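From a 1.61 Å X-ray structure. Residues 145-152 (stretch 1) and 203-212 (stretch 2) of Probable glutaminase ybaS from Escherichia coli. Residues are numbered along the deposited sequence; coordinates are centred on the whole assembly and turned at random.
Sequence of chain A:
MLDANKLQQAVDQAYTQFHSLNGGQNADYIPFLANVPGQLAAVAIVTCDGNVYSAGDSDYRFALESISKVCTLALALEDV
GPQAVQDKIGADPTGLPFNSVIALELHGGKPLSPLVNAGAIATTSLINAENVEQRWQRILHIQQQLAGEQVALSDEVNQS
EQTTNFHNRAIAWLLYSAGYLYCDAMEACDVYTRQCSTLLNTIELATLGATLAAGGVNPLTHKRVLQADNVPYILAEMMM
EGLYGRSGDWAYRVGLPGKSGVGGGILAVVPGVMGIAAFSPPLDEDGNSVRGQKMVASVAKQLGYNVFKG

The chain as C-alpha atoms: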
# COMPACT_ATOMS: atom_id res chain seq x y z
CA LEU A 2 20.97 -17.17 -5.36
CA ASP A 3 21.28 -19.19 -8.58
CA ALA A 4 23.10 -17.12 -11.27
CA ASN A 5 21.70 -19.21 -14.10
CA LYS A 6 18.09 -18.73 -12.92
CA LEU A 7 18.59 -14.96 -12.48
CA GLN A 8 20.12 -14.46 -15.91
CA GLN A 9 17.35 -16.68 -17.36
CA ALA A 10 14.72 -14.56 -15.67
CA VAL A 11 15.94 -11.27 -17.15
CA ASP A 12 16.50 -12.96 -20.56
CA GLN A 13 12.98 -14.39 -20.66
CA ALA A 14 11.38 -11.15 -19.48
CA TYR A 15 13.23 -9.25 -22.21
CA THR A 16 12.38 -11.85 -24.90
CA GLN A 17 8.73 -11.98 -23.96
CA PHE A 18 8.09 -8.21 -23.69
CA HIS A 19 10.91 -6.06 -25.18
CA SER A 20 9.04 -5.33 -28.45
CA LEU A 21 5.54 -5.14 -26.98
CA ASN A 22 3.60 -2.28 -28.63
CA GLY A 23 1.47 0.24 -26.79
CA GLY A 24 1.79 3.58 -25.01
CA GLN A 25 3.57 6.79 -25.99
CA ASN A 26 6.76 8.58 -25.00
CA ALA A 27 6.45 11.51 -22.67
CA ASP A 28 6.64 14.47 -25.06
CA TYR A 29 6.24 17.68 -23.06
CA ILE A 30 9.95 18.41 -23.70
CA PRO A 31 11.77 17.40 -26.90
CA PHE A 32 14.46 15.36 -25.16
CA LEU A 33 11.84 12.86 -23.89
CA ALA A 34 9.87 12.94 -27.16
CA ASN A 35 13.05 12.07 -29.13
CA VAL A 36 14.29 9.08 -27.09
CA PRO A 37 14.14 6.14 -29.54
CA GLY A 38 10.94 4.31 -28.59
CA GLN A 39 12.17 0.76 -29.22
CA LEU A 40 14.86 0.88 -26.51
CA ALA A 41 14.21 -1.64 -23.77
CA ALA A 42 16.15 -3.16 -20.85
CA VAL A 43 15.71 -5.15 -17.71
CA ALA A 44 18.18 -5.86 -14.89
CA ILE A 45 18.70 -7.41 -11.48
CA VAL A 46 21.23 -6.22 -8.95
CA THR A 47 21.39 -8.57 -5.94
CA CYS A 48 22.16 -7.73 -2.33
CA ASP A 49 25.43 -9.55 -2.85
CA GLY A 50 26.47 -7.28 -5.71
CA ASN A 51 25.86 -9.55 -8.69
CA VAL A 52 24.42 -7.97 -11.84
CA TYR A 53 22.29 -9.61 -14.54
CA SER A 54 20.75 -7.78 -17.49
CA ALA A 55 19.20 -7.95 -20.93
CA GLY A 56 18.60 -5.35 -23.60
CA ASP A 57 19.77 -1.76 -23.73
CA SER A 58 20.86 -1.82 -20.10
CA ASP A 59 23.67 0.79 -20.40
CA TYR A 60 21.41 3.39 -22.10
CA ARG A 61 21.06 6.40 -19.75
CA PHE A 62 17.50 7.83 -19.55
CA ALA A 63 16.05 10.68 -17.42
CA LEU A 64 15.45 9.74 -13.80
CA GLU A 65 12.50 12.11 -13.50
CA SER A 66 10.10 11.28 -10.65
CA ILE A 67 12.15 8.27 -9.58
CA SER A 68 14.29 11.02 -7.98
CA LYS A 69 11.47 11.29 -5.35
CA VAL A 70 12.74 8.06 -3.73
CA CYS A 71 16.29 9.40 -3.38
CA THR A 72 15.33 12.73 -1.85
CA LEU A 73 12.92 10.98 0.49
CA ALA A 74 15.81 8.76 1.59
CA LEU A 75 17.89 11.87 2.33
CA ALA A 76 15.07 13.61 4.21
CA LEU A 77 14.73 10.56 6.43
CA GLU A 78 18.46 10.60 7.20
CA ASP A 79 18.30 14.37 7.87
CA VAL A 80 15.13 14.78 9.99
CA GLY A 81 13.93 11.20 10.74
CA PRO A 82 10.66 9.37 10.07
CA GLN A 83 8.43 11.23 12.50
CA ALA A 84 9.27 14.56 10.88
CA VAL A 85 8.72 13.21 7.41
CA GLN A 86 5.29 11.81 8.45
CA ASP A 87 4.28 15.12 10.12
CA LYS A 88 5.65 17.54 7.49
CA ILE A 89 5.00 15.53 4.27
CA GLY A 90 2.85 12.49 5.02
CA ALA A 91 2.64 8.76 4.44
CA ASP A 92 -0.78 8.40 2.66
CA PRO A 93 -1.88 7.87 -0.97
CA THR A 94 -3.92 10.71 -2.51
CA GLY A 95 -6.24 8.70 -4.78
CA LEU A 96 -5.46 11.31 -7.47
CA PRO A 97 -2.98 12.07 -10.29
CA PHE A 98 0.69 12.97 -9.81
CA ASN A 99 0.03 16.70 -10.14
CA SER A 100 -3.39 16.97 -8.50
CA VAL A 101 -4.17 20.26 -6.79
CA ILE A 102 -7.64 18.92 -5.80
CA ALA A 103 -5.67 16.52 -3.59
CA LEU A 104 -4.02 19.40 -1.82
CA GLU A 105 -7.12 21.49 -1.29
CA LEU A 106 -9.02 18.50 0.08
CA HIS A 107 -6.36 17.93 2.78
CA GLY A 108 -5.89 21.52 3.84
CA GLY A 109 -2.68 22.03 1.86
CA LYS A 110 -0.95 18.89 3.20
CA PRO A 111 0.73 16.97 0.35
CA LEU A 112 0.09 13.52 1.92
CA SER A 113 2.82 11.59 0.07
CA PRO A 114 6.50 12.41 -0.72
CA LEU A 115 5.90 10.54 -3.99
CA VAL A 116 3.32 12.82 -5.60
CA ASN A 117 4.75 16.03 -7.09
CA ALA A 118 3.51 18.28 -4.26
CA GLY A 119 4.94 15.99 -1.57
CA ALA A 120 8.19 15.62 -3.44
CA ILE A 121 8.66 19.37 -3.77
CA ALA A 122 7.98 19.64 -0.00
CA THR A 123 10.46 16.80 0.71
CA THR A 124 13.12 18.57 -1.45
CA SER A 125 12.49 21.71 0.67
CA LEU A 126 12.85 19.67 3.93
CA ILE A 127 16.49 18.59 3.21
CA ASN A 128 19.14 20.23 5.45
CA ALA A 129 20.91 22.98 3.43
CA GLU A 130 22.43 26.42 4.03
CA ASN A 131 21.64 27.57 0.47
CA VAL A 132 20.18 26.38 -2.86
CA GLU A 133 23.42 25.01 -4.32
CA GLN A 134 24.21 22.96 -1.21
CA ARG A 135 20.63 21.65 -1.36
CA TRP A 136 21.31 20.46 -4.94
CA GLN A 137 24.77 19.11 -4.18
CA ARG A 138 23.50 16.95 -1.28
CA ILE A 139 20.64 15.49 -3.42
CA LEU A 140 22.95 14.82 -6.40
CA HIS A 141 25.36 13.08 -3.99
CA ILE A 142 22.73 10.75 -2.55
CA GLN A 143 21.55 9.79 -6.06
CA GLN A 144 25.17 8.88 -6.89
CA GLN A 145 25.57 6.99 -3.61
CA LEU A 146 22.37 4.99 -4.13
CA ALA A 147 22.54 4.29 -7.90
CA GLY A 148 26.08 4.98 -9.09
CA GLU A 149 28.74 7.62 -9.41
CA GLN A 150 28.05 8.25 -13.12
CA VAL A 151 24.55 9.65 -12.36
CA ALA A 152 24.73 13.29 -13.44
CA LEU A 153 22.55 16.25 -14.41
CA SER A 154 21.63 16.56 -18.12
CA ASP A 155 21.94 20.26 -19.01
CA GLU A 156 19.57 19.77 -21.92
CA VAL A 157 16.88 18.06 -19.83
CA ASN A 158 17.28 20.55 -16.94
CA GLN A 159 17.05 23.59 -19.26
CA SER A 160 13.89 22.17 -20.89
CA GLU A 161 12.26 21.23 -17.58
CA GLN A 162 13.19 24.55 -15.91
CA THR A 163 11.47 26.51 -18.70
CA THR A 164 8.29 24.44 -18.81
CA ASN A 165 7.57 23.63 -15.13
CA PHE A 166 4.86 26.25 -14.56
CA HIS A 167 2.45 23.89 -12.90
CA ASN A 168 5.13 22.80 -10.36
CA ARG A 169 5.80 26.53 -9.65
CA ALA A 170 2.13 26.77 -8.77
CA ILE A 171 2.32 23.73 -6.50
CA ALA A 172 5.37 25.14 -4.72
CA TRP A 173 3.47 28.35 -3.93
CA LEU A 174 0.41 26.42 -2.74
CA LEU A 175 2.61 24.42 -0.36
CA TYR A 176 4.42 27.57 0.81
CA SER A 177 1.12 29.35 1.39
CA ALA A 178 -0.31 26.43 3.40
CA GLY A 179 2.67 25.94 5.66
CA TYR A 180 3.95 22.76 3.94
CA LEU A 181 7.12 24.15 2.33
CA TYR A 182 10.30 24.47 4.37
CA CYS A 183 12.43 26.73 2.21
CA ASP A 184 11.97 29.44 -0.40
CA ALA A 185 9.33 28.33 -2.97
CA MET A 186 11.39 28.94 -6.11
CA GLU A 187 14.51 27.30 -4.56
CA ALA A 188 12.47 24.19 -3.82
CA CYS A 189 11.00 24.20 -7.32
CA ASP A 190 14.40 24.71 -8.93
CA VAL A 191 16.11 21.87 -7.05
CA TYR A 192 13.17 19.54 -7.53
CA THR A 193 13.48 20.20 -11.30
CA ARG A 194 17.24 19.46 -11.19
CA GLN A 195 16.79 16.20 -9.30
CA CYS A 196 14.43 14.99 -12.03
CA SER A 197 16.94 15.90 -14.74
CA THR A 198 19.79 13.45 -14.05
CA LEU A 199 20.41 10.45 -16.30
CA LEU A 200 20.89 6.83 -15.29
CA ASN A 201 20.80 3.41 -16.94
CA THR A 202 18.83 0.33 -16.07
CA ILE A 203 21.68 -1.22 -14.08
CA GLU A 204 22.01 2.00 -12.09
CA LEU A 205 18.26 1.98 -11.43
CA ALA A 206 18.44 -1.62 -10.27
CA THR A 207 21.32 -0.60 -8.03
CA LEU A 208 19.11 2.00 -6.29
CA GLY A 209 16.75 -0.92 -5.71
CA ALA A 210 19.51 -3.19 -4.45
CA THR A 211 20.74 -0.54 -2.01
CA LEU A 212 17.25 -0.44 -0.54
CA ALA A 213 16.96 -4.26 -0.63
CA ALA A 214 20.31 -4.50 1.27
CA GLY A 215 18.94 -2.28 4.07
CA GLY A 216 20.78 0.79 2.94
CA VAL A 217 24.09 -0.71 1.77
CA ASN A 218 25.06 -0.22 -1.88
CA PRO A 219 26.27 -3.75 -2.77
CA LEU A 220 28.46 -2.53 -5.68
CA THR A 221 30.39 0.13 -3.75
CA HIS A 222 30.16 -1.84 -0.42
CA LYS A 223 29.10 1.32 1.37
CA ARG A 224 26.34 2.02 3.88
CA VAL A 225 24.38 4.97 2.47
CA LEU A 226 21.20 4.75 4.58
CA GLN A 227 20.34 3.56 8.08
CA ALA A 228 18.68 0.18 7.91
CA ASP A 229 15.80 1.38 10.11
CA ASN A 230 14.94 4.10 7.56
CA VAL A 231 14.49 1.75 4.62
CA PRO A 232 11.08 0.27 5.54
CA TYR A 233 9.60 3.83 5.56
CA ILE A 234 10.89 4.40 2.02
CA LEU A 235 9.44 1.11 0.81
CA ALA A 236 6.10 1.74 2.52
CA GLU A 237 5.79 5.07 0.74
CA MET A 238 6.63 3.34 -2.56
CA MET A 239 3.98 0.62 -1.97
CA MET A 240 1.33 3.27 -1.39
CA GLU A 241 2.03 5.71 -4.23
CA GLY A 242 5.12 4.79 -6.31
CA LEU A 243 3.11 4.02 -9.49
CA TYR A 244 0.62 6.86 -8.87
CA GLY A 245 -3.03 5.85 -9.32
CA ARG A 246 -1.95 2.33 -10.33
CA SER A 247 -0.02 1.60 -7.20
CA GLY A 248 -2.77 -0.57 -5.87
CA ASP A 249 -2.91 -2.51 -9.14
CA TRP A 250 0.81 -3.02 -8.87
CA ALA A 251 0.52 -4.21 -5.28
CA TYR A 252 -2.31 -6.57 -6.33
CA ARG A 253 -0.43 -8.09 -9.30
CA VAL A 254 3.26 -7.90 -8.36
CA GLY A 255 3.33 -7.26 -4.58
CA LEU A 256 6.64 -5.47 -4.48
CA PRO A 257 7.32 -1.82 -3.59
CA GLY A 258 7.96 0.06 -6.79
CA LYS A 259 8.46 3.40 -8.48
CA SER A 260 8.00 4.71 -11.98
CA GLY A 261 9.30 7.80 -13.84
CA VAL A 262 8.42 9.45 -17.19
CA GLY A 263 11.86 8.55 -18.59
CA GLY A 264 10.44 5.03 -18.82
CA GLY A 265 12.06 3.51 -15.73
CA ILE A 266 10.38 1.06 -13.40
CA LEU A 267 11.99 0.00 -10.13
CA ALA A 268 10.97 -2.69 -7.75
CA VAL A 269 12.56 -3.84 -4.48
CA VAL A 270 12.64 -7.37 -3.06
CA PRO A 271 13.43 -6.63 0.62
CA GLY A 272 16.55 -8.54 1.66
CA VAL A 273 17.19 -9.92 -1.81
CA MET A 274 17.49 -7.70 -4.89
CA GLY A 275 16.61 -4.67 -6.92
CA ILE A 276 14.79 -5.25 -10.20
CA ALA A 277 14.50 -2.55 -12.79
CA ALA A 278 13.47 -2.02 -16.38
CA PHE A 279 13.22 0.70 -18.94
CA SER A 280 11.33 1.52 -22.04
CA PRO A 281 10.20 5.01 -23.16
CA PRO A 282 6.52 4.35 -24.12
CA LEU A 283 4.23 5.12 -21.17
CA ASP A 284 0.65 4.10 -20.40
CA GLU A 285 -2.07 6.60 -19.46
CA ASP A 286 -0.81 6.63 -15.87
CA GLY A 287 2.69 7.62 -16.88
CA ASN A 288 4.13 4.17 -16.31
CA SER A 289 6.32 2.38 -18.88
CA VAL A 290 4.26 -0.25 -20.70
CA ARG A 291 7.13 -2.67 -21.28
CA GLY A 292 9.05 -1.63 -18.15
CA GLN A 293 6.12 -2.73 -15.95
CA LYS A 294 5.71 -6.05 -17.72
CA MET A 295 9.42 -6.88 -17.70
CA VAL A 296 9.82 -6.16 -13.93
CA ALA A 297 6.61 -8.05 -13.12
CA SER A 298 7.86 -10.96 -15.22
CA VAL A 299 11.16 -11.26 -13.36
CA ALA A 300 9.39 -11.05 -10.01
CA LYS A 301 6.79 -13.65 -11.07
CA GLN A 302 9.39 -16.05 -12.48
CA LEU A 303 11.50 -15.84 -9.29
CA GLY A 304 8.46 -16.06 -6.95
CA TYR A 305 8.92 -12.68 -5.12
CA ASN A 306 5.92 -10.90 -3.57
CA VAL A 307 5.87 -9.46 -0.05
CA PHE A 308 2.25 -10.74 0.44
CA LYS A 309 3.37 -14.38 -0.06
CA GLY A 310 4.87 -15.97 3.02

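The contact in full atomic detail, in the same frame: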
# COMPACT_ATOMS: atom_id res chain seq x y z
N GLN A 145 25.32 8.01 -4.61
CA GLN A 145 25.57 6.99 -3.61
C GLN A 145 24.64 5.80 -3.74
O GLN A 145 25.07 4.68 -3.55
CB GLN A 145 25.41 7.57 -2.22
CG GLN A 145 26.48 8.52 -1.80
CD GLN A 145 26.21 9.06 -0.38
OE1 GLN A 145 25.20 9.77 -0.14
NE2 GLN A 145 27.11 8.76 0.55
N LEU A 146 23.39 6.06 -4.04
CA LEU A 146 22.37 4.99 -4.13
C LEU A 146 22.41 4.20 -5.43
O LEU A 146 22.21 3.02 -5.40
CB LEU A 146 20.99 5.59 -3.97
CG LEU A 146 20.69 6.15 -2.60
CD1 LEU A 146 19.45 7.00 -2.72
CD2 LEU A 146 20.46 5.07 -1.61
N ALA A 147 22.68 4.88 -6.56
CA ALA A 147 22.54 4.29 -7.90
C ALA A 147 23.83 4.19 -8.72
O ALA A 147 23.92 3.38 -9.64
CB ALA A 147 21.50 5.07 -8.70
N GLY A 148 24.81 5.04 -8.41
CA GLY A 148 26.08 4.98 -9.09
C GLY A 148 26.69 6.33 -9.35
O GLY A 148 26.00 7.32 -9.57
N GLU A 149 28.03 6.36 -9.35
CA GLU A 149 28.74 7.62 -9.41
C GLU A 149 28.57 8.34 -10.74
O GLU A 149 28.82 9.54 -10.81
CB GLU A 149 30.25 7.45 -9.11
CG GLU A 149 30.97 6.49 -10.04
CD GLU A 149 32.48 6.39 -9.78
OE1 GLU A 149 33.00 7.15 -8.94
OE2 GLU A 149 33.13 5.52 -10.43
N GLN A 150 28.19 7.62 -11.79
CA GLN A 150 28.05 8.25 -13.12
C GLN A 150 26.73 9.03 -13.26
O GLN A 150 26.54 9.70 -14.26
CB GLN A 150 28.16 7.23 -14.26
CG GLN A 150 29.49 6.43 -14.27
CD GLN A 150 30.72 7.35 -14.39
OE1 GLN A 150 31.69 7.23 -13.62
NE2 GLN A 150 30.67 8.26 -15.35
N VAL A 151 25.81 8.90 -12.30
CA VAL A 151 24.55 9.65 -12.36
C VAL A 151 24.90 11.13 -12.32
O VAL A 151 25.67 11.57 -11.45
CB VAL A 151 23.63 9.28 -11.19
CG1 VAL A 151 22.45 10.20 -11.14
CG2 VAL A 151 23.20 7.86 -11.35
N ALA A 152 24.36 11.89 -13.27
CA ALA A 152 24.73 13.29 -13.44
C ALA A 152 23.63 14.08 -14.14
O ALA A 152 22.88 13.53 -14.92
CB ALA A 152 26.04 13.38 -14.22
N ILE A 203 20.88 -0.62 -15.13
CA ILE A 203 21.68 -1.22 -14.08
C ILE A 203 21.77 -0.29 -12.88
O ILE A 203 21.72 -0.74 -11.74
CB ILE A 203 23.03 -1.71 -14.64
CG1 ILE A 203 22.75 -3.00 -15.45
CG2 ILE A 203 24.00 -2.07 -13.54
CD1 ILE A 203 23.86 -3.44 -16.30
N GLU A 204 21.97 1.00 -13.14
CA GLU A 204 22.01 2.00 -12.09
C GLU A 204 20.69 2.09 -11.34
O GLU A 204 20.67 2.15 -10.12
CB GLU A 204 22.42 3.33 -12.67
CG GLU A 204 23.91 3.27 -13.04
CD GLU A 204 24.39 4.39 -13.97
OE1 GLU A 204 23.56 5.11 -14.62
OE2 GLU A 204 25.65 4.50 -14.08
N LEU A 205 19.58 2.01 -12.08
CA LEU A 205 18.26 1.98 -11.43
C LEU A 205 18.09 0.76 -10.55
O LEU A 205 17.61 0.88 -9.41
CB LEU A 205 17.16 2.11 -12.45
CG LEU A 205 15.71 2.13 -11.96
CD1 LEU A 205 15.56 3.25 -10.92
CD2 LEU A 205 14.71 2.33 -13.08
N ALA A 206 18.47 -0.40 -11.06
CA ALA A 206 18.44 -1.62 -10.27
C ALA A 206 19.33 -1.56 -9.07
O ALA A 206 19.03 -2.16 -8.05
CB ALA A 206 18.75 -2.86 -11.13
N THR A 207 20.43 -0.80 -9.16
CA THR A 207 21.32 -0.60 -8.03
C THR A 207 20.66 0.20 -6.91
O THR A 207 20.83 -0.13 -5.75
CB THR A 207 22.60 0.09 -8.51
OG1 THR A 207 23.27 -0.73 -9.49
CG2 THR A 207 23.55 0.24 -7.35
N LEU A 208 19.93 1.27 -7.26
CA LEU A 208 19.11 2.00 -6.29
C LEU A 208 18.22 1.00 -5.57
O LEU A 208 18.17 1.00 -4.32
CB LEU A 208 18.28 3.05 -6.98
CG LEU A 208 17.10 3.70 -6.19
CD1 LEU A 208 17.55 4.34 -4.88
CD2 LEU A 208 16.34 4.70 -7.01
N GLY A 209 17.57 0.13 -6.32
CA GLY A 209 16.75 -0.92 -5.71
C GLY A 209 17.50 -1.86 -4.78
O GLY A 209 16.99 -2.22 -3.72
N ALA A 210 18.71 -2.27 -5.19
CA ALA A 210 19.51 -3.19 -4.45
C ALA A 210 20.05 -2.54 -3.16
O ALA A 210 20.17 -3.20 -2.14
CB ALA A 210 20.63 -3.70 -5.28
N THR A 211 20.31 -1.25 -3.20
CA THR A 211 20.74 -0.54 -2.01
C THR A 211 19.61 -0.58 -0.98
O THR A 211 19.85 -0.84 0.21
CB THR A 211 21.16 0.88 -2.35
OG1 THR A 211 22.30 0.85 -3.25
CG2 THR A 211 21.55 1.60 -1.07
N LEU A 212 18.38 -0.37 -1.43
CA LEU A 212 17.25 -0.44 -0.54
C LEU A 212 17.06 -1.89 -0.10
O LEU A 212 16.84 -2.17 1.10
CB LEU A 212 16.03 0.12 -1.24
CG LEU A 212 16.05 1.59 -1.64
CD1 LEU A 212 14.81 1.95 -2.53
CD2 LEU A 212 16.14 2.52 -0.41
O HOH W 1 25.38 1.18 -10.18
O HOH W 2 27.39 4.72 -12.08

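The contact sets the last turn of one helix, and the loop that follows it, against the flank of a helix that passes through the whole of stretch 2, from Ile-203 to Leu-212, and extends beyond both ends. Its rule is close backbone approach: the CA atoms of Ala-147 and Leu-208 lie 4.4 Å apart, and on the first helix the residue at this point is alanine, with only a methyl to accommodate. Ala-147 points its CB sideways, 3.4 Å from Glu-204 O and 4.2 Å from Leu-208 CB, so a single methyl fills the space beside the second helix.

Leu-146 covers the neighbouring ground. Leu-146 CB lies 3.8 Å from Leu-208 CD1, and the m,t rotamer (chi1 -68°, chi2 166°) carries Leu-146 CD2 to 3.7 Å from Thr-211 CG2. Leu-208 takes t,p (chi1 165°, chi2 57°), the other common leucine rotamer, which brings CD1 to Leu-146. Both leucines are buried, and this apolar patch is the greasy part of the seam.

The carbonyls at the end of the first helix are the polar part. Leu-146 O lies 3.4 Å from Leu-208 CA, a CA-H...O contact, and 3.1 Å from Thr-211 OG1. Thr-211, at chi1 -63° (m), has its hydroxyl within reach of two acceptors, this carbonyl and Thr-207 O, also 3.1 Å from OG1; which one takes the proton is left open. The same rotamer turns CG2 to the Leu-146 side chain, so threonine serves a polar and an apolar neighbour at once. Thr-207 is also m, at -60°, but its OG1 donates back along its own helix to Ile-203 O at 2.7 Å. With its proton spent there, OG1 accepts from water 1 (2.9 Å), which also donates to Ala-147 O at 2.7 Å and so bridges the two stretches. Ala-147 O makes a further CA-H...O contact with Glu-204 CA at 3.4 Å.

Gly-148, the first residue after the helix, has phi 143° and psi 148°, where a CB would jam against the preceding carbonyl oxygen; an ideal CB would also sit 3.4 Å from Glu-204 CG. Glycine suits both these backbone angles and the close packing on Glu-204. A type I turn from Gly-148 to Val-151 follows, with Val-151 N donating to Gly-148 O at 3.2 Å.

Glu-204, at chi1 -71° (m) and chi2 165° (t), reaches toward the turn. It is buried as a whole, and its carboxylate is satisfied: OE2 by water 2 at 2.7 Å and a partner elsewhere in the structure, OE1 by a residue adjoining one of the stretches. Water 2 also accepts from Gln-150 N at 3.0 Å. Gln-150 brings CB within 3.7 Å of Glu-204 OE2 while its amide end leads away, as befits an exposed position.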